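B-cell lymphoma 3 protein (Homo sapiens, PDB 1K1A) regulates NF-kappa-B target genes, inhibiting nuclear entry of the p50 subunit from the cytoplasm and activating transcription in the nucleus. Local coordinates at residues 164-169 against 199-204; 123-128 against 154-159; 218-223 against 227-232. All coordinates share one frame; numbering follows the deposited sequence.

In the fold
The three contacts follow one another along the C-terminal part of this ankyrin repeat domain, in the order 2, 1, 3. Contact 2 joins helix 119-126 of ANK 4 to helix 153-159 of ANK 5; contact 1 joins helix 163-171 of ANK 5 to helix 196-204 of ANK 6; contact 3 holds ANK 7 together internally. Centres of contacts 1 and 2 are about 12 Å apart, and Met165 and Val166 pack on Ala157 and Val158. Contacts 1 and 3 lie about 16 Å apart between centres, contacts 2 and 3 about 23 Å, with nearest atoms about 10 Å apart. Helix 226-232 packs on helix 196-204, which carries the repeat-to-repeat stacking into ANK 7.

Contact 1 (164-169 against 199-204); sequences SMVQLL and VRTLVR
Val166 and Gln167 meet Thr201 and Leu202 in a light, partly buried contact between two neighbouring helices, 163-171 of ANK 5 and 196-204 of ANK 6. Segments 164-169 and 199-204 run nearly parallel, at 10°, their axes approaching to 10.6 Å, and only 136 Å² is buried between them. The inner part is apolar. Val166 CG1 lies 3.9 Å from Thr201 CG2, the two side chains passing each other in opposite directions, and 4.3 Å from Leu202 CD2. With CG1 of Val166 turned anti to the backbone N (chi1 167°), this is the branch that reaches across. Its other branch, CG2, rests on Val158 of helix 153-159. This is the side-by-side stacking of second helices from consecutive ankyrin repeats, each backed by the first helix of its own repeat: Val166 sits on Ala157 and Val158, Leu202 on Ala186, Leu187 and Ala190. Toward the solvent the contact becomes polar but unbonded. The extended chain of Gln167 crosses Thr201 at about a right angle and brings NE2 to 3.8 Å from Thr201 OG1, too long for a hydrogen bond. That hydroxyl instead makes a weak hydrogen bond to the carbonyl of Pro197, one turn earlier in its own helix, while the Thr201 methyl is kept for Val166.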
ATOM      1  N   SER A 164       9.817  -1.530  13.104  1.00 16.11           N
ATOM      2  CA  SER A 164      10.454  -1.639  11.794  1.00 16.65           C
ATOM      3  C   SER A 164       9.848  -0.639  10.796  1.00 15.96           C
ATOM      4  O   SER A 164      10.575   0.118  10.147  1.00 16.26           O
ATOM      5  CB  SER A 164      10.354  -3.074  11.257  1.00 16.60           C
ATOM      6  OG  SER A 164      11.135  -3.956  12.053  1.00 19.43           O
ATOM      7  N   MET A 165       8.522  -0.634  10.673  1.00 15.91           N
ATOM      8  CA  MET A 165       7.860   0.276   9.723  1.00 15.41           C
ATOM      9  C   MET A 165       8.071   1.743  10.096  1.00 14.99           C
ATOM     10  O   MET A 165       8.247   2.594   9.224  1.00 14.52           O
ATOM     11  CB  MET A 165       6.360  -0.022   9.614  1.00 15.64           C
ATOM     12  CG  MET A 165       6.012  -1.280   8.844  1.00 16.62           C
ATOM     13  SD  MET A 165       6.630  -1.277   7.122  1.00 16.78           S
ATOM     14  CE  MET A 165       8.013  -2.309   7.276  1.00 18.75           C
ATOM     15  N   VAL A 166       8.035   2.031  11.391  1.00 14.18           N
ATOM     16  CA  VAL A 166       8.274   3.379  11.873  1.00 13.86           C
ATOM     17  C   VAL A 166       9.672   3.823  11.482  1.00 13.49           C
ATOM     18  O   VAL A 166       9.852   4.902  10.936  1.00 12.96           O
ATOM     19  CB  VAL A 166       8.065   3.493  13.410  1.00 14.28           C
ATOM     20  CG1 VAL A 166       8.630   4.806  13.932  1.00 13.62           C
ATOM     21  CG2 VAL A 166       6.555   3.375  13.755  1.00 14.36           C
ATOM     22  N   GLN A 167      10.660   2.966  11.717  1.00 13.36           N
ATOM     23  CA  GLN A 167      12.031   3.293  11.341  1.00 12.91           C
ATOM     24  C   GLN A 167      12.197   3.449   9.822  1.00 12.79           C
ATOM     25  O   GLN A 167      12.857   4.372   9.352  1.00 11.79           O
ATOM     26  CB  GLN A 167      13.010   2.258  11.914  1.00 13.75           C
ATOM     27  CG  GLN A 167      13.178   2.378  13.445  1.00 14.84           C
ATOM     28  CD  GLN A 167      14.160   1.372  14.043  1.00 18.07           C
ATOM     29  OE1 GLN A 167      14.528   0.386  13.400  1.00 17.11           O
ATOM     30  NE2 GLN A 167      14.568   1.613  15.294  1.00 18.58           N
ATOM     31  N   LEU A 168      11.561   2.564   9.063  1.00 12.48           N
ATOM     32  CA  LEU A 168      11.653   2.590   7.605  1.00 12.12           C
ATOM     33  C   LEU A 168      11.043   3.863   7.019  1.00 11.89           C
ATOM     34  O   LEU A 168      11.628   4.489   6.139  1.00 11.40           O
ATOM     35  CB  LEU A 168      10.995   1.337   7.004  1.00 11.71           C
ATOM     36  CG  LEU A 168      11.139   1.141   5.491  1.00 12.85           C
ATOM     37  CD1 LEU A 168      12.614   1.239   5.061  1.00 13.66           C
ATOM     38  CD2 LEU A 168      10.533  -0.189   5.050  1.00 14.94           C
ATOM     39  N   LEU A 169       9.871   4.252   7.514  1.00 12.31           N
ATOM     40  CA  LEU A 169       9.203   5.451   7.004  1.00 12.36           C
ATOM     41  C   LEU A 169       9.943   6.746   7.341  1.00 13.15           C
ATOM     42  O   LEU A 169      10.050   7.647   6.501  1.00 12.71           O
ATOM     43  CB  LEU A 169       7.749   5.512   7.484  1.00 12.64           C
ATOM     44  CG  LEU A 169       6.800   4.466   6.882  1.00 11.95           C
ATOM     45  CD1 LEU A 169       5.556   4.299   7.732  1.00 12.47           C
ATOM     46  CD2 LEU A 169       6.413   4.831   5.450  1.00 15.08           C
ATOM     47  N   VAL A 199       8.389   5.655  21.284  1.00 16.93           N
ATOM     48  CA  VAL A 199       8.516   6.995  21.829  1.00 16.11           C
ATOM     49  C   VAL A 199       9.951   7.474  21.621  1.00 15.85           C
ATOM     50  O   VAL A 199      10.183   8.592  21.155  1.00 15.90           O
ATOM     51  CB  VAL A 199       8.135   7.056  23.332  1.00 16.18           C
ATOM     52  CG1 VAL A 199       8.306   8.472  23.867  1.00 16.32           C
ATOM     53  CG2 VAL A 199       6.697   6.587  23.536  1.00 15.73           C
ATOM     54  N   ARG A 200      10.913   6.611  21.935  1.00 15.27           N
ATOM     55  CA  ARG A 200      12.322   6.961  21.782  1.00 15.33           C
ATOM     56  C   ARG A 200      12.656   7.313  20.338  1.00 14.99           C
ATOM     57  O   ARG A 200      13.337   8.309  20.079  1.00 15.03           O
ATOM     58  CB  ARG A 200      13.231   5.817  22.242  1.00 15.81           C
ATOM     59  CG  ARG A 200      13.346   5.663  23.762  1.00 17.81           C
ATOM     60  CD  ARG A 200      14.160   4.446  24.205  1.00 21.17           C
ATOM     61  NE  ARG A 200      14.039   4.203  25.640  1.00 22.96           N
ATOM     62  CZ  ARG A 200      13.513   3.111  26.175  1.00 23.93           C
ATOM     63  NH1 ARG A 200      13.060   2.128  25.397  1.00 25.14           N
ATOM     64  NH2 ARG A 200      13.435   3.000  27.494  1.00 24.19           N
ATOM     65  N   THR A 201      12.190   6.483  19.410  1.00 14.24           N
ATOM     66  CA  THR A 201      12.464   6.688  17.988  1.00 14.62           C
ATOM     67  C   THR A 201      11.845   7.989  17.454  1.00 13.33           C
ATOM     68  O   THR A 201      12.519   8.773  16.792  1.00 13.11           O
ATOM     69  CB  THR A 201      11.992   5.473  17.173  1.00 14.86           C
ATOM     70  OG1 THR A 201      12.944   4.409  17.315  1.00 18.12           O
ATOM     71  CG2 THR A 201      12.030   5.773  15.684  1.00 15.91           C
ATOM     72  N   LEU A 202      10.565   8.209  17.740  1.00 12.67           N
ATOM     73  CA  LEU A 202       9.889   9.438  17.303  1.00 12.73           C
ATOM     74  C   LEU A 202      10.544  10.719  17.860  1.00 12.65           C
ATOM     75  O   LEU A 202      10.719  11.690  17.139  1.00 12.36           O
ATOM     76  CB  LEU A 202       8.400   9.405  17.673  1.00 12.30           C
ATOM     77  CG  LEU A 202       7.546   8.307  17.028  1.00 13.46           C
ATOM     78  CD1 LEU A 202       6.187   8.185  17.716  1.00 12.69           C
ATOM     79  CD2 LEU A 202       7.371   8.554  15.528  1.00 12.67           C
ATOM     80  N   VAL A 203      10.882  10.721  19.146  1.00 12.83           N
ATOM     81  CA  VAL A 203      11.481  11.907  19.769  1.00 13.43           C
ATOM     82  C   VAL A 203      12.840  12.241  19.162  1.00 13.77           C
ATOM     83  O   VAL A 203      13.137  13.397  18.872  1.00 13.74           O
ATOM     84  CB  VAL A 203      11.634  11.745  21.309  1.00 13.34           C
ATOM     85  CG1 VAL A 203      12.488  12.879  21.891  1.00 14.76           C
ATOM     86  CG2 VAL A 203      10.272  11.709  21.982  1.00 13.93           C
ATOM     87  N   ARG A 204      13.660  11.228  18.950  1.00 14.64           N
ATOM     88  CA  ARG A 204      14.965  11.464  18.370  1.00 15.80           C
ATOM     89  C   ARG A 204      14.844  11.926  16.924  1.00 15.24           C
ATOM     90  O   ARG A 204      15.733  12.590  16.409  1.00 15.01           O
ATOM     91  CB  ARG A 204      15.815  10.211  18.429  1.00 16.84           C
ATOM     92  CG  ARG A 204      16.376   9.929  19.796  1.00 20.58           C
ATOM     93  CD  ARG A 204      17.427   8.857  19.785  1.00 27.12           C
ATOM     94  NE  ARG A 204      17.987   8.637  21.109  1.00 32.19           N
ATOM     95  CZ  ARG A 204      18.828   7.663  21.395  1.00 34.63           C
ATOM     96  NH1 ARG A 204      19.200   6.820  20.446  1.00 35.24           N
ATOM     97  NH2 ARG A 204      19.299   7.526  22.629  1.00 36.87           N
TER

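Contact 2 (123-128 against 154-159); sequences AVNTEC and LIHAVE
Val124 touches Ala157 through single methyl groups, CG1 to CB at 4.0 Å, where the backbones of the two segments come nearest. Beside this apolar pair, Asn125 reaches over to His156: CG stands anti to the carbonyl carbon (chi1 -73°), carrying the amide nearer to helix 153-159 than CB lies. Its OD1 is 4.1 Å from His156 CB, with amide and imidazole planes 79° apart. No direct hydrogen bond joins the segments, but one water does, donating to Asn125 OD1 at 3.3 Å and hydrogen-bonded to His156 ND1 at 2.8 Å. OD1 also takes a hydrogen bond from Asn160 ND2; its two donors help hold the amide in this orientation. The imidazole NE2 bonds to Asp146 OD1; bonds at both nitrogens, with the His121 ring alongside, probably limit its rotation. Farther out, Met165 and Val166 of helix 163-171 pack on Ala157, and Val132 of helix 129-137 lies on Val124. Helix 119-126 stops just past the contact: Glu127 takes positive phi in a Schellman motif, and Thr126 OG1 donates to Ala123 O at 2.7 Å while accepting from Cys128 N in an ST turn. The tight reversal leads straight into helix 129-137, giving the paired antiparallel helices of the ankyrin repeat, whose first helices stack from ANK 4 to ANK 5 through Val124 and Ala157.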
ATOM      1  N   ALA A 123       0.588  -1.817   2.097  1.00 11.24           N
ATOM      2  CA  ALA A 123       1.909  -2.395   2.306  1.00 11.82           C
ATOM      3  C   ALA A 123       2.391  -2.240   3.757  1.00 12.76           C
ATOM      4  O   ALA A 123       2.929  -3.181   4.351  1.00 12.54           O
ATOM      5  CB  ALA A 123       2.927  -1.786   1.333  1.00 11.48           C
ATOM      6  N   VAL A 124       2.214  -1.047   4.307  1.00 13.33           N
ATOM      7  CA  VAL A 124       2.643  -0.772   5.679  1.00 14.47           C
ATOM      8  C   VAL A 124       1.891  -1.678   6.651  1.00 15.58           C
ATOM      9  O   VAL A 124       2.482  -2.232   7.585  1.00 15.79           O
ATOM     10  CB  VAL A 124       2.444   0.716   6.036  1.00 14.48           C
ATOM     11  CG1 VAL A 124       2.629   0.959   7.557  1.00 15.22           C
ATOM     12  CG2 VAL A 124       3.408   1.586   5.238  1.00 13.31           C
ATOM     13  N   ASN A 125       0.599  -1.859   6.396  1.00 16.57           N
ATOM     14  CA  ASN A 125      -0.239  -2.736   7.204  1.00 18.20           C
ATOM     15  C   ASN A 125       0.205  -4.203   7.191  1.00 19.24           C
ATOM     16  O   ASN A 125       0.077  -4.893   8.195  1.00 19.46           O
ATOM     17  CB  ASN A 125      -1.709  -2.586   6.821  1.00 18.66           C
ATOM     18  CG  ASN A 125      -2.302  -1.276   7.317  1.00 20.32           C
ATOM     19  OD1 ASN A 125      -1.737  -0.626   8.200  1.00 22.98           O
ATOM     20  ND2 ASN A 125      -3.441  -0.879   6.750  1.00 20.79           N
ATOM     21  N   THR A 126       0.750  -4.670   6.069  1.00 19.88           N
ATOM     22  CA  THR A 126       1.304  -6.017   6.021  1.00 21.00           C
ATOM     23  C   THR A 126       2.687  -6.007   6.659  1.00 22.06           C
ATOM     24  O   THR A 126       3.239  -7.058   6.969  1.00 22.13           O
ATOM     25  CB  THR A 126       1.435  -6.540   4.577  1.00 20.90           C
ATOM     26  OG1 THR A 126       2.489  -5.836   3.906  1.00 20.16           O
ATOM     27  CG2 THR A 126       0.189  -6.243   3.751  1.00 19.82           C
ATOM     28  N   GLU A 127       3.244  -4.810   6.824  1.00 23.48           N
ATOM     29  CA  GLU A 127       4.591  -4.636   7.372  1.00 25.16           C
ATOM     30  C   GLU A 127       5.670  -5.295   6.524  1.00 25.36           C
ATOM     31  O   GLU A 127       6.749  -5.630   7.020  1.00 26.12           O
ATOM     32  CB  GLU A 127       4.659  -5.133   8.810  1.00 26.10           C
ATOM     33  CG  GLU A 127       3.628  -4.481   9.713  1.00 27.81           C
ATOM     34  CD  GLU A 127       3.512  -5.174  11.040  1.00 29.67           C
ATOM     35  OE1 GLU A 127       3.782  -6.394  11.092  1.00 32.69           O
ATOM     36  OE2 GLU A 127       3.151  -4.504  12.025  1.00 30.73           O
ATOM     37  N   CYS A 128       5.380  -5.482   5.242  1.00 25.25           N
ATOM     38  CA  CYS A 128       6.362  -6.027   4.318  1.00 24.31           C
ATOM     39  C   CYS A 128       7.328  -4.918   3.928  1.00 23.83           C
ATOM     40  O   CYS A 128       6.965  -3.976   3.219  1.00 23.90           O
ATOM     41  CB  CYS A 128       5.675  -6.606   3.083  1.00 24.80           C
ATOM     42  SG  CYS A 128       6.814  -7.276   1.847  1.00 24.40           S
ATOM     43  N   LEU A 154       2.647   6.686   8.511  1.00 14.47           N
ATOM     44  CA  LEU A 154       3.426   6.703   9.751  1.00 14.87           C
ATOM     45  C   LEU A 154       2.545   6.451  10.975  1.00 15.24           C
ATOM     46  O   LEU A 154       2.900   5.674  11.869  1.00 15.45           O
ATOM     47  CB  LEU A 154       4.186   8.023   9.909  1.00 15.06           C
ATOM     48  CG  LEU A 154       5.041   8.126  11.184  1.00 15.05           C
ATOM     49  CD1 LEU A 154       6.039   6.979  11.266  1.00 14.33           C
ATOM     50  CD2 LEU A 154       5.748   9.467  11.267  1.00 17.47           C
ATOM     51  N   ILE A 155       1.396   7.104  11.015  1.00 15.51           N
ATOM     52  CA  ILE A 155       0.489   6.941  12.144  1.00 16.52           C
ATOM     53  C   ILE A 155      -0.061   5.517  12.172  1.00 17.06           C
ATOM     54  O   ILE A 155      -0.141   4.889  13.238  1.00 17.15           O
ATOM     55  CB  ILE A 155      -0.620   8.020  12.112  1.00 16.29           C
ATOM     56  CG1 ILE A 155      -0.006   9.394  12.408  1.00 16.99           C
ATOM     57  CG2 ILE A 155      -1.727   7.691  13.109  1.00 16.86           C
ATOM     58  CD1 ILE A 155      -0.888  10.583  12.058  1.00 15.77           C
ATOM     59  N   HIS A 156      -0.381   4.979  10.997  1.00 17.66           N
ATOM     60  CA  HIS A 156      -0.826   3.597  10.904  1.00 18.45           C
ATOM     61  C   HIS A 156       0.234   2.681  11.510  1.00 18.24           C
ATOM     62  O   HIS A 156      -0.085   1.797  12.308  1.00 18.70           O
ATOM     63  CB  HIS A 156      -1.090   3.197   9.441  1.00 19.24           C
ATOM     64  CG  HIS A 156      -2.396   3.700   8.897  1.00 21.04           C
ATOM     65  ND1 HIS A 156      -3.614   3.189   9.295  1.00 24.38           N
ATOM     66  CD2 HIS A 156      -2.671   4.648   7.969  1.00 23.32           C
ATOM     67  CE1 HIS A 156      -4.584   3.809   8.644  1.00 25.06           C
ATOM     68  NE2 HIS A 156      -4.039   4.695   7.830  1.00 25.13           N
ATOM     69  N   ALA A 157       1.495   2.906  11.142  1.00 17.68           N
ATOM     70  CA  ALA A 157       2.605   2.088  11.635  1.00 17.26           C
ATOM     71  C   ALA A 157       2.746   2.171  13.156  1.00 17.36           C
ATOM     72  O   ALA A 157       3.011   1.161  13.822  1.00 16.75           O
ATOM     73  CB  ALA A 157       3.917   2.500  10.963  1.00 17.32           C
ATOM     74  N   VAL A 158       2.581   3.372  13.698  1.00 17.38           N
ATOM     75  CA  VAL A 158       2.681   3.567  15.145  1.00 18.37           C
ATOM     76  C   VAL A 158       1.554   2.842  15.877  1.00 19.14           C
ATOM     77  O   VAL A 158       1.786   2.193  16.898  1.00 19.75           O
ATOM     78  CB  VAL A 158       2.696   5.056  15.527  1.00 17.96           C
ATOM     79  CG1 VAL A 158       2.496   5.226  17.022  1.00 18.50           C
ATOM     80  CG2 VAL A 158       4.006   5.692  15.095  1.00 17.93           C
ATOM     81  N   GLU A 159       0.337   2.942  15.353  1.00 20.02           N
ATOM     82  CA  GLU A 159      -0.806   2.248  15.954  1.00 21.18           C
ATOM     83  C   GLU A 159      -0.680   0.720  15.902  1.00 21.07           C
ATOM     84  O   GLU A 159      -1.138   0.019  16.818  1.00 21.01           O
ATOM     85  CB  GLU A 159      -2.113   2.714  15.320  1.00 21.57           C
ATOM     86  CG  GLU A 159      -2.379   4.189  15.553  1.00 24.97           C
ATOM     87  CD  GLU A 159      -3.747   4.630  15.085  1.00 28.96           C
ATOM     88  OE1 GLU A 159      -4.270   4.040  14.114  1.00 33.02           O
ATOM     89  OE2 GLU A 159      -4.294   5.582  15.685  1.00 31.61           O
TER
HETATM   90  O   HOH W   1      -3.848   0.666  10.381  1.00 64.32           O

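Contact 3 (218-223 against 227-232); sequences TPLMVA and RVIDIL
Pro219, Leu220 and Ala223 face Val228, Ile229 and Leu232 across a short, mostly apolar interface that buries 258 Å² without a single hydrogen bond between the segments. Just ahead of it, Thr218 braces the turn: its OG1 accepts weakly from Met221 N, and its carbonyl accepts from Val222 N at 3.2 Å. Pro219 contributes mainly its carbonyl oxygen, which lies 3.6 Å from Leu232 CD1 and is satisfied by Ser191 OG of helix 186-193. Leu220 comes next, its backbone CA also against Leu232 CD1, and its side chain crosses Ile229 at about a right angle so that CD2 meets Ile229 CG2 at 3.7 Å. The same CD2 lies 3.9 Å from Leu232 CD1, wedged between the two. The Thr-Pro-Leu sequence is the one that begins the first helix of ankyrin repeats, but in ANK 7 residues 219-221 keep helical torsions without the regular bonds, and a type I beta turn from Leu220 to Ala223 overlaps their end. Ala223 points to helix 226-232 and completes the interface: its CB sits 3.7 Å from Val228 CG1 and only 3.4 Å from Ile229 CD1, a tight carbon pair. Ile229 presents CD1 there from a chi2 of -106°, far from a staggered value, consistent with some strain. Replacing Ile229 with alanine removes both CG2 and CD1, which would probably open a gap beside Ala223 CB and leave Leu220 CD2 with Leu232 CD1 as its remaining neighbour across the contact. On the side of helices 186-193 and 196-204, Val228 packs on Ser191 and Leu196, and Leu232 on Val203.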
ATOM      1  N   THR A 218      -1.394  17.315  25.009  1.00 21.72           N
ATOM      2  CA  THR A 218      -0.121  17.136  24.306  1.00 21.27           C
ATOM      3  C   THR A 218       0.359  15.723  24.609  1.00 21.20           C
ATOM      4  O   THR A 218      -0.131  15.090  25.543  1.00 20.45           O
ATOM      5  CB  THR A 218       0.947  18.137  24.798  1.00 21.16           C
ATOM      6  OG1 THR A 218       1.137  17.981  26.214  1.00 20.46           O
ATOM      7  CG2 THR A 218       0.485  19.573  24.634  1.00 21.32           C
ATOM      8  N   PRO A 219       1.318  15.218  23.841  1.00 21.24           N
ATOM      9  CA  PRO A 219       1.858  13.884  24.109  1.00 21.65           C
ATOM     10  C   PRO A 219       2.373  13.797  25.548  1.00 22.38           C
ATOM     11  O   PRO A 219       2.323  12.734  26.173  1.00 22.58           O
ATOM     12  CB  PRO A 219       3.008  13.767  23.105  1.00 21.75           C
ATOM     13  CG  PRO A 219       2.609  14.677  21.989  1.00 21.29           C
ATOM     14  CD  PRO A 219       1.949  15.850  22.668  1.00 21.46           C
ATOM     15  N   LEU A 220       2.856  14.915  26.074  1.00 22.87           N
ATOM     16  CA  LEU A 220       3.332  14.942  27.446  1.00 23.86           C
ATOM     17  C   LEU A 220       2.170  14.670  28.411  1.00 23.86           C
ATOM     18  O   LEU A 220       2.296  13.871  29.344  1.00 24.03           O
ATOM     19  CB  LEU A 220       3.991  16.290  27.761  1.00 24.01           C
ATOM     20  CG  LEU A 220       5.380  16.217  28.397  1.00 26.13           C
ATOM     21  CD1 LEU A 220       5.726  17.535  29.096  1.00 27.46           C
ATOM     22  CD2 LEU A 220       5.475  15.053  29.369  1.00 27.34           C
ATOM     23  N   MET A 221       1.029  15.306  28.160  1.00 23.91           N
ATOM     24  CA  MET A 221      -0.134  15.178  29.039  1.00 24.42           C
ATOM     25  C   MET A 221      -0.802  13.805  29.028  1.00 24.83           C
ATOM     26  O   MET A 221      -1.519  13.465  29.962  1.00 24.83           O
ATOM     27  CB  MET A 221      -1.160  16.261  28.731  1.00 24.29           C
ATOM     28  CG  MET A 221      -0.643  17.658  28.974  1.00 24.23           C
ATOM     29  SD  MET A 221      -1.663  18.874  28.180  1.00 23.89           S
ATOM     30  CE  MET A 221      -3.240  18.517  28.940  1.00 25.43           C
ATOM     31  N   VAL A 222      -0.584  13.025  27.972  1.00 25.10           N
ATOM     32  CA  VAL A 222      -1.179  11.694  27.900  1.00 25.70           C
ATOM     33  C   VAL A 222      -0.170  10.593  28.229  1.00 25.98           C
ATOM     34  O   VAL A 222      -0.488   9.418  28.132  1.00 26.14           O
ATOM     35  CB  VAL A 222      -1.817  11.408  26.520  1.00 25.60           C
ATOM     36  CG1 VAL A 222      -2.868  12.459  26.180  1.00 25.69           C
ATOM     37  CG2 VAL A 222      -0.745  11.319  25.429  1.00 26.16           C
ATOM     38  N   ALA A 223       1.037  10.983  28.623  1.00 26.61           N
ATOM     39  CA  ALA A 223       2.085  10.017  28.937  1.00 27.38           C
ATOM     40  C   ALA A 223       1.548   8.946  29.872  1.00 28.33           C
ATOM     41  O   ALA A 223       0.981   9.251  30.922  1.00 28.36           O
ATOM     42  CB  ALA A 223       3.274  10.710  29.548  1.00 27.32           C
ATOM     43  N   ARG A 227       8.275   6.729  32.916  1.00 19.29           N
ATOM     44  CA  ARG A 227       9.331   6.374  31.968  1.00 20.49           C
ATOM     45  C   ARG A 227       9.133   7.116  30.649  1.00 18.94           C
ATOM     46  O   ARG A 227      10.092   7.535  30.014  1.00 20.31           O
ATOM     47  CB  ARG A 227       9.310   4.866  31.696  1.00 19.70           C
ATOM     48  CG  ARG A 227      10.558   4.370  30.967  1.00 20.91           C
ATOM     49  CD  ARG A 227      11.725   4.081  31.909  1.00 21.51           C
ATOM     50  NE  ARG A 227      12.359   2.778  31.654  1.00 23.35           N
ATOM     51  CZ  ARG A 227      13.683   2.591  31.595  1.00 20.91           C
ATOM     52  NH1 ARG A 227      14.510   3.254  32.411  1.00 23.33           N
ATOM     53  NH2 ARG A 227      14.282   1.746  30.743  1.00 23.15           N
ATOM     54  N   VAL A 228       7.880   7.271  30.241  1.00 24.57           N
ATOM     55  CA  VAL A 228       7.560   8.003  29.017  1.00 24.17           C
ATOM     56  C   VAL A 228       7.894   9.477  29.182  1.00 24.21           C
ATOM     57  O   VAL A 228       8.527  10.086  28.315  1.00 23.46           O
ATOM     58  CB  VAL A 228       6.078   7.849  28.633  1.00 24.24           C
ATOM     59  CG1 VAL A 228       5.707   8.817  27.504  1.00 24.34           C
ATOM     60  CG2 VAL A 228       5.788   6.424  28.224  1.00 23.95           C
ATOM     61  N   ILE A 229       7.478  10.051  30.307  1.00 24.42           N
ATOM     62  CA  ILE A 229       7.754  11.454  30.584  1.00 25.26           C
ATOM     63  C   ILE A 229       9.254  11.712  30.499  1.00 25.17           C
ATOM     64  O   ILE A 229       9.700  12.700  29.910  1.00 24.70           O
ATOM     65  CB  ILE A 229       7.251  11.829  31.983  1.00 25.48           C
ATOM     66  CG1 ILE A 229       5.862  11.234  32.233  1.00 26.70           C
ATOM     67  CG2 ILE A 229       7.277  13.343  32.169  1.00 26.42           C
ATOM     68  CD1 ILE A 229       4.745  12.237  32.197  1.00 29.22           C
ATOM     69  N   ASP A 230      10.024  10.802  31.086  1.00 22.35           N
ATOM     70  CA  ASP A 230      11.481  10.909  31.106  1.00 20.67           C
ATOM     71  C   ASP A 230      12.052  10.998  29.699  1.00 21.12           C
ATOM     72  O   ASP A 230      12.962  11.782  29.438  1.00 20.80           O
ATOM     73  CB  ASP A 230      12.084   9.682  31.811  1.00 19.06           C
ATOM     74  CG  ASP A 230      12.132   9.823  33.332  1.00 20.96           C
ATOM     75  OD1 ASP A 230      11.775  10.928  33.886  1.00 23.83           O
ATOM     76  OD2 ASP A 230      12.533   8.840  34.057  1.00 25.00           O
ATOM     77  N   ILE A 231      11.522  10.177  28.800  1.00 26.57           N
ATOM     78  CA  ILE A 231      11.968  10.175  27.411  1.00 27.23           C
ATOM     79  C   ILE A 231      11.575  11.479  26.708  1.00 27.94           C
ATOM     80  O   ILE A 231      12.399  12.102  26.038  1.00 28.13           O
ATOM     81  CB  ILE A 231      11.401   8.945  26.668  1.00 27.08           C
ATOM     82  CG1 ILE A 231      11.993   7.664  27.262  1.00 26.88           C
ATOM     83  CG2 ILE A 231      11.701   9.035  25.180  1.00 26.58           C
ATOM     84  CD1 ILE A 231      11.144   6.423  27.059  1.00 28.39           C
ATOM     85  N   LEU A 232      10.326  11.901  26.893  1.00 28.91           N
ATOM     86  CA  LEU A 232       9.822  13.129  26.266  1.00 30.06           C
ATOM     87  C   LEU A 232      10.609  14.371  26.660  1.00 31.07           C
ATOM     88  O   LEU A 232      10.813  15.272  25.843  1.00 31.22           O
ATOM     89  CB  LEU A 232       8.346  13.337  26.603  1.00 29.49           C
ATOM     90  CG  LEU A 232       7.380  12.349  25.957  1.00 29.62           C
ATOM     91  CD1 LEU A 232       5.947  12.649  26.378  1.00 28.99           C
ATOM     92  CD2 LEU A 232       7.520  12.397  24.443  1.00 29.30           C
TER